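Local coordinates for Co-chaperone DjlA N-terminal domain-containing protein (Porphyromonas gingivalis, PDB 2H5N) that is of unknown function but belongs to the TerB-like (tellurite resistance) family, binds a magnesium ion and may act as a co-chaperone-like domain, at the magnesium ion site and the interface of chains A and B. Numbering follows the deposited sequence. Chains: chain A/B, Hypothetical protein PG_1108.

Contact 1: the magnesium ion site. Residues chain A 29-30, 32-36, 39. With MG (magnesium ion), chain C.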
# COMPACT_ATOMS: atom_id res chain seq x y z
N VAL A 29 -6.84 3.12 6.92
CA VAL A 29 -7.20 1.76 6.46
C VAL A 29 -6.05 0.99 5.78
O VAL A 29 -6.05 -0.24 5.79
CB VAL A 29 -8.51 1.68 5.51
CG1 VAL A 29 -9.75 2.19 6.21
CG2 VAL A 29 -8.33 2.40 4.22
N MET A 30 -5.10 1.69 5.17
CA MET A 30 -3.91 1.00 4.61
C MET A 30 -2.90 0.65 5.69
O MET A 30 -1.99 -0.14 5.43
CB MET A 30 -3.21 1.84 3.55
CG MET A 30 -4.13 2.38 2.45
SD MET A 30 -3.30 2.93 0.94
CE MET A 30 -3.02 1.26 0.32
N ASP A 32 -2.41 -1.26 8.24
CA ASP A 32 -2.04 -2.64 8.51
C ASP A 32 -1.73 -3.48 7.26
O ASP A 32 -1.49 -4.67 7.36
CB ASP A 32 -3.09 -3.29 9.41
CG ASP A 32 -4.33 -3.71 8.67
OD1 ASP A 32 -4.62 -3.20 7.55
OD2 ASP A 32 -5.03 -4.56 9.23
N GLY A 33 -1.74 -2.83 6.09
CA GLY A 33 -1.25 -3.41 4.84
C GLY A 33 -2.20 -4.42 4.22
O GLY A 33 -1.83 -5.14 3.27
N LYS A 34 -3.41 -4.47 4.75
CA LYS A 34 -4.42 -5.43 4.30
C LYS A 34 -5.62 -4.71 3.72
O LYS A 34 -5.98 -3.64 4.19
CB LYS A 34 -4.85 -6.31 5.47
CG LYS A 34 -3.81 -7.37 5.82
CD LYS A 34 -3.81 -7.73 7.30
CE LYS A 34 -4.87 -8.75 7.62
NZ LYS A 34 -4.97 -8.97 9.08
N ILE A 35 -6.26 -5.29 2.72
CA ILE A 35 -7.51 -4.66 2.25
C ILE A 35 -8.77 -5.40 2.72
O ILE A 35 -8.92 -6.59 2.50
CB ILE A 35 -7.55 -4.41 0.73
CG1 ILE A 35 -7.18 -5.66 -0.06
CG2 ILE A 35 -6.61 -3.24 0.39
CD1 ILE A 35 -7.73 -5.68 -1.51
N LYS A 36 -9.64 -4.67 3.42
CA LYS A 36 -10.97 -5.14 3.81
C LYS A 36 -12.02 -4.35 3.01
O LYS A 36 -12.36 -3.20 3.37
CB LYS A 36 -11.20 -4.97 5.32
CG LYS A 36 -10.24 -5.81 6.23
CD LYS A 36 -10.50 -5.63 7.74
CE LYS A 36 -11.63 -6.55 8.27
NZ LYS A 36 -12.04 -6.26 9.68
N GLU A 39 -14.68 -2.18 4.88
CA GLU A 39 -14.20 -0.89 5.42
C GLU A 39 -14.15 0.22 4.34
O GLU A 39 -14.50 1.38 4.60
CB GLU A 39 -12.80 -1.06 6.00
CG GLU A 39 -12.75 -1.66 7.41
CD GLU A 39 -11.32 -1.78 7.96
OE1 GLU A 39 -10.31 -1.40 7.28
OE2 GLU A 39 -11.20 -2.28 9.10
MG MG C . -6.18 -2.63 6.28
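Magnesium sits in the turn that joins helix 15-30 to helix 37-47, held by one carboxylate and two main-chain carbonyls. The carboxylate gives the shortest bond, 2.1 Å from A:Asp32 OD1 to MG. It binds through one oxygen, since OD2 of A:Asp32 stays 3.7 Å from MG. CG lies in the crowded position between the backbone N and the carbonyl carbon (chi1 79°), which turns the carboxylate into the loop, towards the ion.

Two peptide oxygens also bind. A:Val29 O, near the C-terminal end of helix 15-30, meets MG at 2.4 Å, where the helix dipole would be expected to add negative potential. From the far limb of the loop A:Lys34 O points back to MG at 2.3 Å, while its side chain leads away. The angles at the metal, 104° to 111°, are wider than in a regular octahedron; further ligands such as water may be unseen.

Within the loop, the amide N of A:Lys34 makes a weak hydrogen bond to A:Asp32 OD1 at 3.3 Å, and A:Gly33 turns the chain with a positive phi. A:Glu39 OE1 lies 4.4 Å from MG, where a bridging water is possible.

A:Asp32, A:Lys34 and A:Glu39 have the spacing of EF-hand positions 5, 7 and 12, so the loop resembles an EF-hand, though A:Glu39 does not bind directly here. The ion links the end of helix 15-30 to the loop leading into helix 37-47 and probably stabilises this connection.

Contact 2: the interface of chains A and B. Residues chain A 27-28, 31, 107-108, 111-112, 115; chain B 27-28, 31, 107-108, 111-112, 115.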
# COMPACT_ATOMS: atom_id res chain seq x y z
N SER A 27 -5.17 6.52 4.61
CA SER A 27 -3.96 6.26 5.36
C SER A 27 -4.29 5.34 6.52
O SER A 27 -3.55 4.40 6.79
CB SER A 27 -3.35 7.58 5.87
OG SER A 27 -3.20 8.53 4.81
N MET A 28 -5.38 5.62 7.23
CA MET A 28 -5.80 4.80 8.39
C MET A 28 -6.05 3.34 7.99
O MET A 28 -5.47 2.44 8.62
CB MET A 28 -6.99 5.43 9.11
CG MET A 28 -7.54 4.70 10.36
SD MET A 28 -8.98 5.46 11.14
CE MET A 28 -10.19 5.16 9.85
N ALA A 31 -3.02 1.22 6.89
CA ALA A 31 -1.91 1.09 7.85
C ALA A 31 -1.46 -0.34 8.09
O ALA A 31 -0.27 -0.63 8.11
CB ALA A 31 -2.21 1.80 9.16
N ALA A 107 -6.68 1.80 18.39
CA ALA A 107 -5.38 2.45 18.46
C ALA A 107 -5.06 3.27 17.21
O ALA A 107 -4.46 4.33 17.31
CB ALA A 107 -4.25 1.41 18.76
N LEU A 108 -5.43 2.76 16.04
CA LEU A 108 -5.14 3.47 14.79
C LEU A 108 -5.96 4.74 14.66
O LEU A 108 -5.46 5.79 14.20
CB LEU A 108 -5.40 2.58 13.58
CG LEU A 108 -4.39 1.47 13.32
CD1 LEU A 108 -4.95 0.50 12.26
CD2 LEU A 108 -3.06 2.05 12.91
N LEU A 111 -4.50 7.19 17.18
CA LEU A 111 -3.27 7.85 16.69
C LEU A 111 -3.53 8.94 15.66
O LEU A 111 -3.00 10.04 15.79
CB LEU A 111 -2.22 6.83 16.20
CG LEU A 111 -0.93 7.36 15.55
CD1 LEU A 111 -0.07 8.18 16.54
CD2 LEU A 111 -0.12 6.18 14.96
N ILE A 112 -4.37 8.65 14.64
CA ILE A 112 -4.70 9.65 13.60
C ILE A 112 -5.42 10.85 14.19
O ILE A 112 -5.12 11.99 13.85
CB ILE A 112 -5.48 9.04 12.40
CG1 ILE A 112 -5.51 9.99 11.19
CG2 ILE A 112 -6.88 8.70 12.80
CD1 ILE A 112 -5.45 9.28 9.82
N LEU A 115 -2.85 13.09 15.87
CA LEU A 115 -2.02 13.82 14.94
C LEU A 115 -2.77 14.98 14.28
O LEU A 115 -2.18 16.03 14.03
CB LEU A 115 -1.35 12.91 13.89
CG LEU A 115 -0.25 11.89 14.25
CD1 LEU A 115 0.80 11.78 13.15
CD2 LEU A 115 0.45 12.13 15.58
N SER B 27 2.96 10.37 20.95
CA SER B 27 1.70 10.05 20.28
C SER B 27 1.54 8.57 19.92
O SER B 27 0.49 7.96 20.15
CB SER B 27 1.59 10.91 19.01
OG SER B 27 1.64 12.29 19.39
N MET B 28 2.60 8.02 19.34
CA MET B 28 2.69 6.64 18.96
C MET B 28 2.51 5.68 20.15
O MET B 28 1.74 4.73 20.05
CB MET B 28 4.07 6.43 18.27
CG MET B 28 4.15 5.19 17.33
SD MET B 28 5.72 4.75 16.53
CE MET B 28 6.75 4.51 17.97
N ALA B 31 -1.04 5.53 21.67
CA ALA B 31 -2.17 5.15 20.80
C ALA B 31 -3.03 4.01 21.38
O ALA B 31 -4.25 4.08 21.33
CB ALA B 31 -1.68 4.78 19.41
N ALA B 107 1.73 -1.57 12.26
CA ALA B 107 0.67 -0.73 11.70
C ALA B 107 0.72 0.71 12.26
O ALA B 107 0.50 1.65 11.50
CB ALA B 107 -0.64 -1.32 11.96
N LEU B 108 1.04 0.86 13.56
CA LEU B 108 1.15 2.17 14.20
C LEU B 108 2.35 2.96 13.67
O LEU B 108 2.23 4.17 13.35
CB LEU B 108 1.25 2.06 15.75
CG LEU B 108 -0.06 1.61 16.45
CD1 LEU B 108 0.22 1.37 17.94
CD2 LEU B 108 -1.23 2.60 16.25
N LEU B 111 1.51 4.11 10.08
CA LEU B 111 0.59 5.23 10.00
C LEU B 111 1.28 6.54 10.35
O LEU B 111 1.11 7.50 9.65
CB LEU B 111 -0.68 5.03 10.84
CG LEU B 111 -1.73 6.14 10.78
CD1 LEU B 111 -2.40 6.33 9.37
CD2 LEU B 111 -2.81 5.87 11.83
N ILE B 112 2.06 6.57 11.44
CA ILE B 112 2.69 7.80 11.82
C ILE B 112 3.73 8.21 10.76
O ILE B 112 3.82 9.41 10.42
CB ILE B 112 3.24 7.75 13.27
CG1 ILE B 112 3.43 9.17 13.79
CG2 ILE B 112 4.49 6.86 13.37
CD1 ILE B 112 3.73 9.24 15.32
N LEU B 115 1.87 9.78 7.83
CA LEU B 115 1.37 11.12 8.13
C LEU B 115 2.48 12.18 8.20
O LEU B 115 2.25 13.35 7.89
CB LEU B 115 0.51 11.13 9.39
CG LEU B 115 -0.73 10.22 9.44
CD1 LEU B 115 -1.63 10.50 10.68
CD2 LEU B 115 -1.59 10.26 8.17
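Helix 103-116 of chain A lies nearly parallel to its counterpart, helix 103-115 of chain B, across a two-fold axis, and each also touches the C-terminal part of helix 15-30 and the residue just after it in the other chain. The patch is apolar: carbon contacts, not polar pairs, join the chains.

A:Leu111 and B:Leu111 bury the largest areas in the patch, 94 and 88 Å². In both, CG is anti to the backbone N (chi1 175° in A:Leu111), which extends the branch across to the other subunit. There the two methyls part: A:Leu111 CD2 lies over the carbonyl of the partner helix, 3.5 Å from B:Leu108 O, whereas CD1 reaches the end of helix 15-30. Its CB meets the methyl of B:Ala31 at 3.8 Å, so the small alanine lets the loop come close to the stem of the leucine.

On the axis, like residues meet. A:Leu108 and B:Leu108 cross obliquely, their CD2 methyls 3.8 Å apart. A:Leu115 crosses B:Ile112 at about a right angle, placing CD1 on B:Ile112 CG1 at 3.8 Å, while its other methyl, CD2, rests against B:Ser27 CB. The pairing may be a biological dimer or one formed in the crystal. Towards the C-terminal ends of the paired helices, A:Leu115 and B:Leu115 cross obliquely, CD1 of A:Leu115 3.7 Å from CD1 of B:Leu115, each methyl also lying against the other chain's CB.

The centres of contact 1 and contact 2 lie about 13 Å apart, and the two draw on the same stretch of chain A. The end of helix 15-30 and the loop after it contribute to both, contact 2 adding helix 103-116: A:Ser27, A:Met28 and A:Ala31 face chain B, while A:Val29 and A:Asp32, interleaved with them in sequence, bind the metal. By ordering this helix end and turn, the ion of contact 1 could help present the surface used in contact 2, although the metal itself bridges no subunits there. The deposited assembly holds four copies, so contact 2 may describe one pairing within a larger arrangement.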